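Local coordinates for protein benzoate transport porin BenP (Acinetobacter baumannii AB307-0294, PDB 5DL8) that forms an outer-membrane beta-barrel of the OprD porin family and probably lets small solutes such as benzoate pass into the periplasm, at residues 186-191 with 224-229. Sequence-based numbering, arbitrary orientation.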
ATOM      1  N   PHE A 186       8.983  13.723   1.466  1.00 25.73           N
ATOM      2  CA  PHE A 186       7.729  13.460   2.196  1.00 24.52           C
ATOM      3  C   PHE A 186       7.173  14.709   2.772  1.00 24.22           C
ATOM      4  O   PHE A 186       7.940  15.634   3.088  1.00 24.43           O
ATOM      5  CB  PHE A 186       8.030  12.543   3.437  1.00 25.78           C
ATOM      6  CG  PHE A 186       8.357  11.076   3.108  1.00 25.68           C
ATOM      7  CD1 PHE A 186       7.360  10.200   2.759  1.00 26.56           C
ATOM      8  CD2 PHE A 186       9.671  10.608   3.136  1.00 26.25           C
ATOM      9  CE1 PHE A 186       7.660   8.876   2.390  1.00 26.27           C
ATOM     10  CE2 PHE A 186       9.960   9.314   2.851  1.00 27.37           C
ATOM     11  CZ  PHE A 186       8.965   8.428   2.471  1.00 26.77           C
ATOM     12  N   SER A 187       5.858  14.764   2.955  1.00 23.45           N
ATOM     13  CA  SER A 187       5.315  15.937   3.575  1.00 24.67           C
ATOM     14  C   SER A 187       4.025  15.664   4.358  1.00 24.00           C
ATOM     15  O   SER A 187       3.395  14.639   4.174  1.00 24.55           O
ATOM     16  CB  SER A 187       5.065  17.073   2.514  1.00 25.61           C
ATOM     17  OG  SER A 187       4.221  16.655   1.417  1.00 25.74           O
ATOM     18  N   PHE A 188       3.630  16.596   5.221  1.00 23.88           N
ATOM     19  CA  PHE A 188       2.335  16.541   5.857  1.00 25.31           C
ATOM     20  C   PHE A 188       1.719  17.946   5.742  1.00 27.95           C
ATOM     21  O   PHE A 188       2.380  19.021   5.982  1.00 27.82           O
ATOM     22  CB  PHE A 188       2.492  16.082   7.313  1.00 26.05           C
ATOM     23  CG  PHE A 188       1.198  15.882   8.068  1.00 26.88           C
ATOM     24  CD1 PHE A 188       0.545  14.633   8.092  1.00 28.45           C
ATOM     25  CD2 PHE A 188       0.661  16.883   8.837  1.00 27.26           C
ATOM     26  CE1 PHE A 188      -0.639  14.457   8.834  1.00 28.63           C
ATOM     27  CE2 PHE A 188      -0.537  16.719   9.526  1.00 27.35           C
ATOM     28  CZ  PHE A 188      -1.187  15.499   9.554  1.00 27.44           C
ATOM     29  N   THR A 189       0.411  17.906   5.544  1.00 30.28           N
ATOM     30  CA  THR A 189      -0.393  19.075   5.323  1.00 33.23           C
ATOM     31  C   THR A 189      -1.549  19.198   6.342  1.00 32.85           C
ATOM     32  O   THR A 189      -2.307  18.250   6.563  1.00 33.05           O
ATOM     33  CB  THR A 189      -0.880  19.043   3.799  1.00 33.02           C
ATOM     34  OG1 THR A 189       0.294  19.143   2.948  1.00 34.95           O
ATOM     35  CG2 THR A 189      -1.747  20.199   3.503  1.00 33.43           C
ATOM     36  N   ALA A 190      -1.749  20.392   6.915  1.00 32.75           N
ATOM     37  CA  ALA A 190      -3.007  20.618   7.665  1.00 30.56           C
ATOM     38  C   ALA A 190      -3.371  22.090   7.608  1.00 30.08           C
ATOM     39  O   ALA A 190      -2.461  22.952   7.656  1.00 30.12           O
ATOM     40  CB  ALA A 190      -2.890  20.184   9.075  1.00 30.97           C
ATOM     41  N   ASN A 191      -4.708  22.336   7.528  1.00 28.93           N
ATOM     42  CA  ASN A 191      -5.299  23.607   7.511  1.00 30.29           C
ATOM     43  C   ASN A 191      -4.684  24.343   6.263  1.00 30.48           C
ATOM     44  O   ASN A 191      -4.353  25.519   6.360  1.00 30.00           O
ATOM     45  CB  ASN A 191      -4.964  24.420   8.809  1.00 30.32           C
ATOM     46  CG  ASN A 191      -5.619  25.764   8.800  1.00 31.30           C
ATOM     47  OD1 ASN A 191      -6.694  25.901   8.223  1.00 30.80           O
ATOM     48  ND2 ASN A 191      -4.960  26.781   9.357  1.00 31.30           N
ATOM     49  N   ASP A 224      10.807  16.009  11.466  1.00 37.62           N
ATOM     50  CA  ASP A 224      10.062  17.344  11.547  1.00 40.22           C
ATOM     51  C   ASP A 224       8.560  17.196  11.353  1.00 38.80           C
ATOM     52  O   ASP A 224       7.824  18.166  11.359  1.00 35.54           O
ATOM     53  CB  ASP A 224      10.530  18.393  10.484  1.00 45.94           C
ATOM     54  CG  ASP A 224      12.064  18.313  10.131  1.00 51.81           C
ATOM     55  OD1 ASP A 224      12.765  18.661  11.098  1.00 50.05           O
ATOM     56  OD2 ASP A 224      12.511  17.913   8.908  1.00 52.08           O
ATOM     57  N   LEU A 225       8.087  15.963  11.099  1.00 36.10           N
ATOM     58  CA  LEU A 225       6.638  15.695  11.013  1.00 34.30           C
ATOM     59  C   LEU A 225       6.143  14.879  12.269  1.00 33.05           C
ATOM     60  O   LEU A 225       5.485  15.432  13.157  1.00 34.55           O
ATOM     61  CB  LEU A 225       6.293  15.039   9.647  1.00 32.15           C
ATOM     62  CG  LEU A 225       6.932  15.700   8.402  1.00 32.11           C
ATOM     63  CD1 LEU A 225       6.495  15.037   7.083  1.00 31.58           C
ATOM     64  CD2 LEU A 225       6.482  17.140   8.372  1.00 33.63           C
ATOM     65  N   TYR A 226       6.487  13.601  12.366  1.00 31.46           N
ATOM     66  CA  TYR A 226       5.991  12.727  13.439  1.00 29.78           C
ATOM     67  C   TYR A 226       6.810  11.420  13.507  1.00 28.63           C
ATOM     68  O   TYR A 226       7.520  10.997  12.558  1.00 28.51           O
ATOM     69  CB  TYR A 226       4.471  12.489  13.322  1.00 28.96           C
ATOM     70  CG  TYR A 226       3.986  11.763  12.029  1.00 27.75           C
ATOM     71  CD1 TYR A 226       3.929  10.370  11.955  1.00 27.48           C
ATOM     72  CD2 TYR A 226       3.489  12.489  10.927  1.00 28.31           C
ATOM     73  CE1 TYR A 226       3.504   9.705  10.759  1.00 28.37           C
ATOM     74  CE2 TYR A 226       3.049  11.883   9.784  1.00 26.39           C
ATOM     75  CZ  TYR A 226       3.074  10.514   9.674  1.00 28.99           C
ATOM     76  OH  TYR A 226       2.592   9.920   8.530  1.00 30.61           O
ATOM     77  N   ASN A 227       6.723  10.832  14.663  1.00 28.20           N
ATOM     78  CA  ASN A 227       7.342   9.528  14.979  1.00 27.65           C
ATOM     79  C   ASN A 227       6.312   8.470  15.165  1.00 25.46           C
ATOM     80  O   ASN A 227       5.277   8.691  15.752  1.00 24.71           O
ATOM     81  CB  ASN A 227       8.204   9.714  16.226  1.00 28.94           C
ATOM     82  CG  ASN A 227       9.356  10.692  15.958  1.00 31.58           C
ATOM     83  OD1 ASN A 227       9.914  10.729  14.852  1.00 32.11           O
ATOM     84  ND2 ASN A 227       9.644  11.548  16.921  1.00 32.62           N
ATOM     85  N   LYS A 228       6.535   7.324  14.597  1.00 25.52           N
ATOM     86  CA  LYS A 228       5.507   6.279  14.580  1.00 25.65           C
ATOM     87  C   LYS A 228       6.051   4.951  15.083  1.00 26.02           C
ATOM     88  O   LYS A 228       7.112   4.498  14.667  1.00 25.94           O
ATOM     89  CB  LYS A 228       4.969   6.165  13.196  1.00 27.49           C
ATOM     90  CG  LYS A 228       3.976   5.044  12.899  1.00 29.71           C
ATOM     91  CD  LYS A 228       3.929   4.983  11.379  1.00 31.62           C
ATOM     92  CE  LYS A 228       2.854   4.093  10.712  1.00 32.88           C
ATOM     93  NZ  LYS A 228       1.448   4.621  10.713  1.00 33.13           N
ATOM     94  N   HIS A 229       5.314   4.365  16.016  1.00 26.35           N
ATOM     95  CA  HIS A 229       5.547   2.948  16.494  1.00 26.81           C
ATOM     96  C   HIS A 229       4.387   2.033  16.008  1.00 25.26           C
ATOM     97  O   HIS A 229       3.197   2.404  16.064  1.00 24.63           O
ATOM     98  CB  HIS A 229       5.647   2.834  18.039  1.00 26.62           C
ATOM     99  CG  HIS A 229       6.759   3.606  18.638  1.00 27.25           C
ATOM    100  ND1 HIS A 229       7.911   3.007  19.132  1.00 28.88           N
ATOM    101  CD2 HIS A 229       6.889   4.930  18.891  1.00 26.91           C
ATOM    102  CE1 HIS A 229       8.729   3.941  19.589  1.00 28.60           C
ATOM    103  NE2 HIS A 229       8.133   5.111  19.473  1.00 28.32           N
TER
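Leu225 and Tyr226 illustrate how a classic beta bulge can turn two consecutive side chains the same way: both residues lie opposite Leu222 in the neighbouring strand, and both point toward the segment 186-191. They divide the work. Leu225 sends its CD1 branch against the backbone, where CD1 lies 3.7 Å from Ser187 C, so the methyl rests on the peptide link between Ser187 and Phe188. The same methyl reaches the root of the next side chain, with Leu225 CD1 4.1 Å from Phe188 CB. Phe188 has CG anti to its backbone N (chi1 -176°), while Tyr226 takes the crowded position between its N and carbonyl carbon (chi1 62°). The two aromatic side chains cross at about a right angle, touching at Phe188 CD1 and Tyr226 CE2, 4.1 Å apart. No hydrogen bond joins the segments; they meet through van der Waals contact. Ser187 turns away, its OG hydrogen-bonded to Asp297. Phe260 meets the Phe188 ring edge-to-face, and Tyr226 also touches Pro296 and Ile262. The small hairpin of strands 187-190 and 193-196, within the connection between barrel strands 165-176 and 200-210, thus packs against the end of the turn after strand 213-222 (Leu225) and the first residue of barrel strand 226-238 (Tyr226).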